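Local coordinates for protein response regulator (Xanthomonas campestris pv. campestris, PDB 3QYY) that probably acts as a diguanylate cyclase making c-di-GMP through its GGDEF domain, the part present here, and binds that product as an inhibitor at the active site, at residues B[15-20]-B[86-91]; B[47-52]-B[91-96]. One frame throughout, in Å; residues are numbered along the deposited sequence.

Going from the N terminus, the chain leaves helix 7-12 and enters the loop 15-20, which contact 1 later joins to 86-91, closing a loop of 65 residues that holds helix 22-38, strand 44-50 and two further helices. Contact 2 starts inside that loop, at 47-52, and closes on 91-96 just beyond it, so the two cross, with Gly91 common to both. Strands 85-90 and 93-98 follow one another and lie side by side in the sheet, with Gly87 N probably hydrogen-bonded to Leu95 O. Contact 1 thus fastens the N-terminal loop to an outermost strand of the sheet, while contact 2 builds the magnesium site further in.

Contact 1: residues B[15-20]-B[86-91]; sequences PLTEAL and IGRWGG. With C2E (9,9'-[(2R,3R,3aS,5S,7aR,9R,10R,10aS,12S,14aR)-3,5,10,12-tetrahydroxy-5,12-dioxidooctahydro-2H,7H-difuro[3,2-d:3',2'-j][1,3,7,9,2,8]tetraoxadiphosphacyclododecine-2,9-diyl]bis(2-amino-1,9-dihydro-6H-purin-6-one)), chain C.
Arg88 N donates a short hydrogen bond of 2.6 Å to Leu20 O, and Gly87 CA also comes to 3.4 Å from Leu20 O as a weak CH...O contact. In return Leu20 N bonds to Ile86 O at 3.0 Å. These two bonds form a single bridge between Leu20 and Gly87, bringing Leu20 CA to 4.0 Å from Gly87 CA, with Leu20 CB packed against the glycine. Just before it, Ala19 CB rests on Ile86 O and, more loosely, on the Ile86 CG2 methyl.

Arg88 carries the contact toward the ligands. Its CG is anti to the backbone N (chi1 -172°) and the chain stays extended to NE, which takes the guanidinium past Thr17 to Leu16, whose CD2 methyl approaches Arg88 NH1 obliquely at 3.7 Å. NE and NH2 together hold Gly91 O side-on, with that oxygen near the guanidinium plane; the NE bond lies in the carbonyl plane, on a lone pair. NH1 forms a salt bridge with Asp14, which also bonds to Thr17 OG1, and NH2 reaches O61 of a second c-di-GMP molecule. Bonds on NE, NH1 and NH2 should therefore fix the rotation of the group at this c-di-GMP site.

Further on, Trp89 NE1 donates to phosphate oxygen O1P of c-di-GMP chain C at 2.8 Å, the oxygen lying in the ring plane at its edge. Guanine N3 of the same molecule lies 3.1 Å from Gly91 N. Trp89 and Gly90 both face Glu93, forming a classic beta bulge.

Helix 62-77 packs against Thr17, Ala19, Ile86 and Arg88, helix 22-38 against Leu20 and Trp89, and strand 93-98 lies alongside strand 85-90.

Contact 2: residues B[47-52]-B[91-96]; sequences VLDMDN and GDEFLI. With MG (magnesium ion), chain I; C2E (9,9'-[(2R,3R,3aS,5S,7aR,9R,10R,10aS,12S,14aR)-3,5,10,12-tetrahydroxy-5,12-dioxidooctahydro-2H,7H-difuro[3,2-d:3',2'-j][1,3,7,9,2,8]tetraoxadiphosphacyclododecine-2,9-diyl]bis(2-amino-1,9-dihydro-6H-purin-6-one)), chain F.
Asp49 and Asp92, the latter from the GGDEF motif at residues 90-94, bring their OD2 atoms to one magnesium ion at the ends of two antiparallel strands. The backbone sets this up: Leu48 and Phe94 are a hydrogen-bonded pair, with Leu48 N to Phe94 O at 2.7 Å and Phe94 N to Leu48 O at 2.9 Å, and a longer bond from Met50 N to Asp92 O ties the strand end to the turn beside the metal.

Apolar contacts lie farther from the ion. The Val47 and Leu95 side chains lie side by side, Val47 CG2 3.6 Å from Leu95 CD2, next to helix 141-157. On the other face Leu48 CD1 meets Ile96 CD1 against helix 102-116.

The charged groups converge on the metal. The aspartate carboxylates stand 79° apart, and Asp49 OD2 is only 2.9 Å from Asp92 OD2, a closeness the shared cation permits. With CG anti to the backbone N (chi1 -176°), Asp49 puts OD2 on the ion, while OD1 makes a salt bridge with Lys156. Glu93 reaches the ion through water 3, which donates to its OE1. Three waters and one phosphate oxygen complete six ligands: O11 of c-di-GMP chain F binds the magnesium at 2.0 Å, directly opposite Asp49 OD2.

Contact 1: residues B[15-20]-B[86-91]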
loop_
_atom_site.group_PDB
_atom_site.type_symbol
_atom_site.label_atom_id
_atom_site.label_comp_id
_atom_site.label_asym_id
_atom_site.label_seq_id
_atom_site.Cartn_x
_atom_site.Cartn_y
_atom_site.Cartn_z
ATOM N N PRO B 15 -3.330 -18.234 0.898
ATOM C CA PRO B 15 -3.228 -19.268 -0.138
ATOM C C PRO B 15 -2.076 -19.135 -1.133
ATOM O O PRO B 15 -1.359 -20.103 -1.375
ATOM C CB PRO B 15 -4.606 -19.235 -0.809
ATOM C CG PRO B 15 -5.147 -17.875 -0.477
ATOM C CD PRO B 15 -4.678 -17.645 0.929
ATOM N N LEU B 16 -1.880 -17.948 -1.699
ATOM C CA LEU B 16 -0.810 -17.762 -2.678
ATOM C C LEU B 16 0.597 -18.094 -2.179
ATOM O O LEU B 16 1.291 -18.925 -2.770
ATOM C CB LEU B 16 -0.795 -16.319 -3.206
ATOM C CG LEU B 16 0.180 -16.084 -4.368
ATOM C CD1 LEU B 16 -0.428 -16.649 -5.645
ATOM C CD2 LEU B 16 0.464 -14.589 -4.542
ATOM N N THR B 17 1.008 -17.454 -1.086
ATOM C CA THR B 17 2.362 -17.619 -0.557
ATOM C C THR B 17 2.620 -18.658 0.531
ATOM O O THR B 17 3.769 -19.033 0.756
ATOM C CB THR B 17 2.903 -16.272 -0.029
ATOM O OG1 THR B 17 2.135 -15.856 1.110
ATOM C CG2 THR B 17 2.800 -15.201 -1.111
ATOM N N GLU B 18 1.572 -19.097 1.212
ATOM C CA GLU B 18 1.695 -20.083 2.281
ATOM C C GLU B 18 2.220 -19.448 3.571
ATOM O O GLU B 18 2.563 -20.141 4.529
ATOM C CB GLU B 18 2.595 -21.242 1.841
ATOM C CG GLU B 18 2.247 -22.563 2.495
ATOM C CD GLU B 18 2.573 -23.760 1.614
ATOM O OE1 GLU B 18 2.271 -24.898 2.031
ATOM O OE2 GLU B 18 3.125 -23.566 0.508
ATOM N N ALA B 19 2.303 -18.124 3.583
ATOM C CA ALA B 19 2.712 -17.422 4.787
ATOM C C ALA B 19 1.380 -17.257 5.506
ATOM O O ALA B 19 0.335 -17.580 4.942
ATOM C CB ALA B 19 3.294 -16.059 4.441
ATOM N N LEU B 20 1.398 -16.790 6.747
ATOM C CA LEU B 20 0.147 -16.565 7.459
ATOM C C LEU B 20 -0.556 -15.418 6.727
ATOM O O LEU B 20 0.094 -14.647 6.011
ATOM C CB LEU B 20 0.429 -16.137 8.901
ATOM C CG LEU B 20 1.109 -17.153 9.825
ATOM C CD1 LEU B 20 1.725 -16.434 11.023
ATOM C CD2 LEU B 20 0.093 -18.192 10.275
ATOM N N ILE B 86 6.258 -16.121 9.558
ATOM C CA ILE B 86 6.183 -15.089 8.538
ATOM C C ILE B 86 4.731 -15.004 8.084
ATOM O O ILE B 86 4.073 -16.020 7.836
ATOM C CB ILE B 86 7.111 -15.381 7.330
ATOM C CG1 ILE B 86 6.957 -14.268 6.286
ATOM C CG2 ILE B 86 6.792 -16.756 6.729
ATOM C CD1 ILE B 86 8.025 -14.273 5.198
ATOM N N GLY B 87 4.218 -13.781 8.018
ATOM C CA GLY B 87 2.849 -13.588 7.596
ATOM C C GLY B 87 2.752 -12.510 6.540
ATOM O O GLY B 87 3.647 -11.674 6.406
ATOM N N ARG B 88 1.662 -12.535 5.786
ATOM C CA ARG B 88 1.427 -11.549 4.745
ATOM C C ARG B 88 0.331 -10.616 5.258
ATOM O O ARG B 88 -0.818 -11.027 5.432
ATOM C CB ARG B 88 0.973 -12.247 3.458
ATOM C CG ARG B 88 0.884 -11.335 2.245
ATOM C CD ARG B 88 0.421 -12.097 1.009
ATOM N NE ARG B 88 0.302 -11.214 -0.147
ATOM C CZ ARG B 88 -0.207 -11.570 -1.320
ATOM N NH1 ARG B 88 -0.652 -12.807 -1.508
ATOM N NH2 ARG B 88 -0.277 -10.683 -2.304
ATOM N N TRP B 89 0.697 -9.368 5.530
ATOM C CA TRP B 89 -0.267 -8.392 6.023
ATOM C C TRP B 89 -1.293 -8.166 4.915
ATOM O O TRP B 89 -2.495 -8.018 5.167
ATOM C CB TRP B 89 0.456 -7.081 6.352
ATOM C CG TRP B 89 -0.314 -6.147 7.234
ATOM C CD1 TRP B 89 -0.702 -4.871 6.935
ATOM C CD2 TRP B 89 -0.720 -6.384 8.589
ATOM N NE1 TRP B 89 -1.316 -4.294 8.023
ATOM C CE2 TRP B 89 -1.340 -5.200 9.052
ATOM C CE3 TRP B 89 -0.617 -7.481 9.460
ATOM C CZ2 TRP B 89 -1.855 -5.078 10.350
ATOM C CZ3 TRP B 89 -1.130 -7.359 10.754
ATOM C CH2 TRP B 89 -1.741 -6.164 11.183
ATOM N N GLY B 90 -0.795 -8.159 3.683
ATOM C CA GLY B 90 -1.635 -7.958 2.517
ATOM C C GLY B 90 -0.802 -7.323 1.418
ATOM O O GLY B 90 0.180 -6.648 1.711
ATOM N N GLY B 91 -1.173 -7.537 0.159
ATOM C CA GLY B 91 -0.410 -6.954 -0.937
ATOM C C GLY B 91 1.037 -7.418 -0.917
ATOM O O GLY B 91 1.299 -8.620 -0.891
HETATM P P1 C2E C . -3.052 -1.318 6.881
HETATM O O2P C2E C . -4.407 -1.952 7.042
HETATM O O1P C2E C . -2.053 -1.631 7.958
HETATM O "O5'" C2E C . -2.374 -1.746 5.519
HETATM C "C5'" C2E C . -1.063 -1.248 5.180
HETATM C "C4'" C2E C . -0.722 -1.817 3.807
HETATM O "O4'" C2E C . -0.771 -3.229 3.702
HETATM C "C3'" C2E C . -1.668 -1.297 2.727
HETATM O "O3'" C2E C . -1.265 -0.003 2.277
HETATM C "C2'" C2E C . -1.577 -2.389 1.709
HETATM O "O2'" C2E C . -0.503 -2.076 0.807
HETATM C "C1'" C2E C . -1.297 -3.683 2.456
HETATM N N9 C2E C . -2.561 -4.429 2.691
HETATM C C8 C2E C . -3.166 -4.638 3.880
HETATM N N7 C2E C . -4.291 -5.370 3.742
HETATM C C5 C2E C . -4.420 -5.652 2.450
HETATM C C6 C2E C . -5.390 -6.408 1.616
HETATM O O6 C2E C . -6.380 -6.971 2.145
HETATM N N1 C2E C . -5.176 -6.482 0.278
HETATM C C2 C2E C . -4.109 -5.887 -0.322
HETATM N N2 C2E C . -3.955 -6.000 -1.655
HETATM N N3 C2E C . -3.173 -5.167 0.394
HETATM C C4 C2E C . -3.282 -5.025 1.752
HETATM P P11 C2E C . -2.498 0.939 1.848
HETATM O O21 C2E C . -3.331 0.261 0.811
HETATM O O11 C2E C . -1.856 2.192 1.364
HETATM O O5A C2E C . -3.384 1.263 3.112
HETATM C C5A C2E C . -2.770 1.935 4.212
HETATM C C4A C2E C . -3.763 2.117 5.320
HETATM O O4A C2E C . -4.995 2.774 4.913
HETATM C C3A C2E C . -4.204 0.811 5.978
HETATM O O3A C2E C . -3.225 0.299 6.905
HETATM C C2A C2E C . -5.485 1.239 6.625
HETATM O O2A C2E C . -5.190 1.766 7.930
HETATM C C1A C2E C . -6.084 2.296 5.713
HETATM N N91 C2E C . -7.189 1.718 4.915
HETATM C C81 C2E C . -7.130 1.102 3.708
HETATM N N71 C2E C . -8.361 0.708 3.304
HETATM C C51 C2E C . -9.232 1.073 4.261
HETATM C C61 C2E C . -10.700 0.974 4.494
HETATM O O61 C2E C . -11.457 0.436 3.667
HETATM N N11 C2E C . -11.210 1.493 5.645
HETATM C C21 C2E C . -10.424 2.099 6.588
HETATM N N21 C2E C . -10.998 2.594 7.714
HETATM N N31 C2E C . -9.073 2.220 6.430
HETATM C C41 C2E C . -8.444 1.734 5.308
#

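Contact 2: residues B[47-52]-B[91-96]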
loop_
_atom_site.group_PDB
_atom_site.type_symbol
_atom_site.label_atom_id
_atom_site.label_comp_id
_atom_site.label_asym_id
_atom_site.label_seq_id
_atom_site.Cartn_x
_atom_site.Cartn_y
_atom_site.Cartn_z
ATOM N N VAL B 47 8.495 -5.546 10.192
ATOM C CA VAL B 47 7.449 -5.172 9.245
ATOM C C VAL B 47 8.212 -4.887 7.960
ATOM O O VAL B 47 9.126 -4.056 7.954
ATOM C CB VAL B 47 6.680 -3.903 9.684
ATOM C CG1 VAL B 47 5.823 -3.378 8.515
ATOM C CG2 VAL B 47 5.783 -4.226 10.870
ATOM N N LEU B 48 7.852 -5.585 6.883
ATOM C CA LEU B 48 8.527 -5.416 5.601
ATOM C C LEU B 48 7.578 -4.977 4.489
ATOM O O LEU B 48 6.431 -5.411 4.431
ATOM C CB LEU B 48 9.182 -6.733 5.175
ATOM C CG LEU B 48 9.882 -7.587 6.237
ATOM C CD1 LEU B 48 10.513 -8.793 5.560
ATOM C CD2 LEU B 48 10.936 -6.783 6.957
ATOM N N ASP B 49 8.073 -4.123 3.601
ATOM C CA ASP B 49 7.281 -3.649 2.468
ATOM C C ASP B 49 8.202 -3.623 1.254
ATOM O O ASP B 49 9.273 -3.013 1.294
ATOM C CB ASP B 49 6.735 -2.241 2.736
ATOM C CG ASP B 49 5.821 -1.749 1.626
ATOM O OD1 ASP B 49 5.904 -0.553 1.273
ATOM O OD2 ASP B 49 5.010 -2.555 1.118
ATOM N N MET B 50 7.799 -4.296 0.180
ATOM C CA MET B 50 8.613 -4.330 -1.026
ATOM C C MET B 50 8.672 -2.954 -1.685
ATOM O O MET B 50 7.731 -2.161 -1.582
ATOM C CB MET B 50 8.066 -5.362 -2.018
ATOM C CG MET B 50 8.200 -6.802 -1.544
ATOM S SD MET B 50 7.962 -7.979 -2.883
ATOM C CE MET B 50 9.560 -7.870 -3.712
ATOM N N ASP B 51 9.785 -2.688 -2.362
ATOM C CA ASP B 51 10.017 -1.411 -3.042
ATOM C C ASP B 51 9.859 -1.490 -4.562
ATOM O O ASP B 51 9.495 -0.501 -5.199
ATOM C CB ASP B 51 11.450 -0.917 -2.790
ATOM C CG ASP B 51 11.731 -0.585 -1.339
ATOM O OD1 ASP B 51 12.932 -0.467 -0.999
ATOM O OD2 ASP B 51 10.777 -0.426 -0.547
ATOM N N ASN B 52 10.125 -2.658 -5.140
ATOM C CA ASN B 52 10.107 -2.783 -6.602
ATOM C C ASN B 52 9.303 -3.904 -7.249
ATOM O O ASN B 52 9.696 -4.407 -8.301
ATOM C CB ASN B 52 11.552 -2.901 -7.082
ATOM C CG ASN B 52 12.196 -4.213 -6.654
ATOM O OD1 ASN B 52 11.845 -4.783 -5.615
ATOM N ND2 ASN B 52 13.150 -4.694 -7.449
ATOM N N GLY B 91 -1.173 -7.537 0.159
ATOM C CA GLY B 91 -0.410 -6.954 -0.937
ATOM C C GLY B 91 1.037 -7.418 -0.917
ATOM O O GLY B 91 1.299 -8.620 -0.891
ATOM N N ASP B 92 1.982 -6.480 -0.937
ATOM C CA ASP B 92 3.394 -6.853 -0.896
ATOM C C ASP B 92 4.015 -6.525 0.465
ATOM O O ASP B 92 5.222 -6.301 0.577
ATOM C CB ASP B 92 4.168 -6.153 -2.020
ATOM C CG ASP B 92 4.183 -4.641 -1.881
ATOM O OD1 ASP B 92 4.817 -3.990 -2.734
ATOM O OD2 ASP B 92 3.571 -4.102 -0.934
ATOM N N GLU B 93 3.177 -6.516 1.501
ATOM C CA GLU B 93 3.626 -6.207 2.858
ATOM C C GLU B 93 3.612 -7.469 3.722
ATOM O O GLU B 93 2.633 -8.219 3.725
ATOM C CB GLU B 93 2.717 -5.129 3.465
ATOM C CG GLU B 93 3.265 -4.485 4.729
ATOM C CD GLU B 93 2.707 -3.086 4.944
ATOM O OE1 GLU B 93 2.758 -2.278 3.992
ATOM O OE2 GLU B 93 2.227 -2.792 6.059
ATOM N N PHE B 94 4.705 -7.702 4.445
ATOM C CA PHE B 94 4.839 -8.893 5.285
ATOM C C PHE B 94 5.328 -8.582 6.698
ATOM O O PHE B 94 5.941 -7.544 6.942
ATOM C CB PHE B 94 5.843 -9.867 4.652
ATOM C CG PHE B 94 5.407 -10.420 3.327
ATOM C CD1 PHE B 94 4.749 -11.644 3.256
ATOM C CD2 PHE B 94 5.626 -9.705 2.154
ATOM C CE1 PHE B 94 4.311 -12.150 2.034
ATOM C CE2 PHE B 94 5.190 -10.200 0.924
ATOM C CZ PHE B 94 4.531 -11.427 0.866
ATOM N N LEU B 95 5.046 -9.501 7.616
ATOM C CA LEU B 95 5.502 -9.390 8.998
ATOM C C LEU B 95 6.278 -10.666 9.298
ATOM O O LEU B 95 5.902 -11.750 8.847
ATOM C CB LEU B 95 4.335 -9.309 9.989
ATOM C CG LEU B 95 3.261 -8.217 9.919
ATOM C CD1 LEU B 95 2.704 -8.022 11.330
ATOM C CD2 LEU B 95 3.819 -6.922 9.390
ATOM N N ILE B 96 7.362 -10.538 10.055
ATOM C CA ILE B 96 8.156 -11.691 10.437
ATOM C C ILE B 96 8.391 -11.624 11.941
ATOM O O ILE B 96 8.802 -10.586 12.471
ATOM C CB ILE B 96 9.524 -11.729 9.699
ATOM C CG1 ILE B 96 9.301 -11.957 8.196
ATOM C CG2 ILE B 96 10.396 -12.841 10.276
ATOM C CD1 ILE B 96 10.590 -12.128 7.381
HETATM MG MG MG I . 3.526 -2.170 -0.238
HETATM P P1 C2E F . -0.902 -2.046 -7.565
HETATM O O2P C2E F . -1.674 -3.275 -7.975
HETATM O O1P C2E F . -0.949 -0.903 -8.535
HETATM O "O5'" C2E F . -1.417 -1.488 -6.184
HETATM C "C5'" C2E F . -0.801 -0.315 -5.614
HETATM C "C4'" C2E F . -1.485 -0.057 -4.281
HETATM O "O4'" C2E F . -2.895 0.028 -4.330
HETATM C "C3'" C2E F . -1.183 -1.150 -3.263
HETATM O "O3'" C2E F . 0.101 -0.951 -2.649
HETATM C "C2'" C2E F . -2.366 -1.025 -2.353
HETATM O "O2'" C2E F . -2.052 -0.068 -1.328
HETATM C "C1'" C2E F . -3.539 -0.553 -3.204
HETATM N N9 C2E F . -4.337 -1.716 -3.651
HETATM C C8 C2E F . -4.433 -2.200 -4.912
HETATM N N7 C2E F . -5.258 -3.265 -4.970
HETATM C C5 C2E F . -5.709 -3.473 -3.736
HETATM C C6 C2E F . -6.636 -4.436 -3.089
HETATM O O6 C2E F . -7.202 -5.329 -3.769
HETATM N N1 C2E F . -6.860 -4.322 -1.756
HETATM C C2 C2E F . -6.266 -3.360 -0.996
HETATM N N2 C2E F . -6.531 -3.297 0.322
HETATM N N3 C2E F . -5.397 -2.437 -1.532
HETATM C C4 C2E F . -5.095 -2.453 -2.868
HETATM P P11 C2E F . 0.853 -2.326 -2.283
HETATM O O21 C2E F . -0.027 -3.164 -1.418
HETATM O O11 C2E F . 2.111 -1.895 -1.614
HETATM O O5A C2E F . 1.203 -3.112 -3.610
HETATM C C5A C2E F . 2.064 -2.494 -4.565
HETATM C C4A C2E F . 2.224 -3.381 -5.766
HETATM O O4A C2E F . 2.673 -4.732 -5.469
HETATM C C3A C2E F . 0.932 -3.545 -6.560
HETATM O O3A C2E F . 0.670 -2.411 -7.416
HETATM C C2A C2E F . 1.200 -4.813 -7.307
HETATM O O2A C2E F . 1.854 -4.477 -8.545
HETATM C C1A C2E F . 2.094 -5.655 -6.411
HETATM N N91 C2E F . 1.309 -6.742 -5.760
HETATM C C81 C2E F . 0.665 -6.724 -4.565
HETATM N N71 C2E F . 0.061 -7.909 -4.312
HETATM C C51 C2E F . 0.313 -8.715 -5.356
HETATM C C61 C2E F . -0.012 -10.112 -5.763
HETATM O O61 C2E F . -0.699 -10.869 -5.040
HETATM N N11 C2E F . 0.457 -10.560 -6.953
HETATM C C21 C2E F . 1.215 -9.782 -7.793
HETATM N N21 C2E F . 1.645 -10.301 -8.969
HETATM N N31 C2E F . 1.550 -8.499 -7.480
HETATM C C41 C2E F . 1.134 -7.928 -6.300
HETATM O O HOH W 1 3.481 0.007 0.279
HETATM O O HOH W 2 4.997 -1.626 -1.785
HETATM O O HOH W 3 2.278 -2.498 1.337
#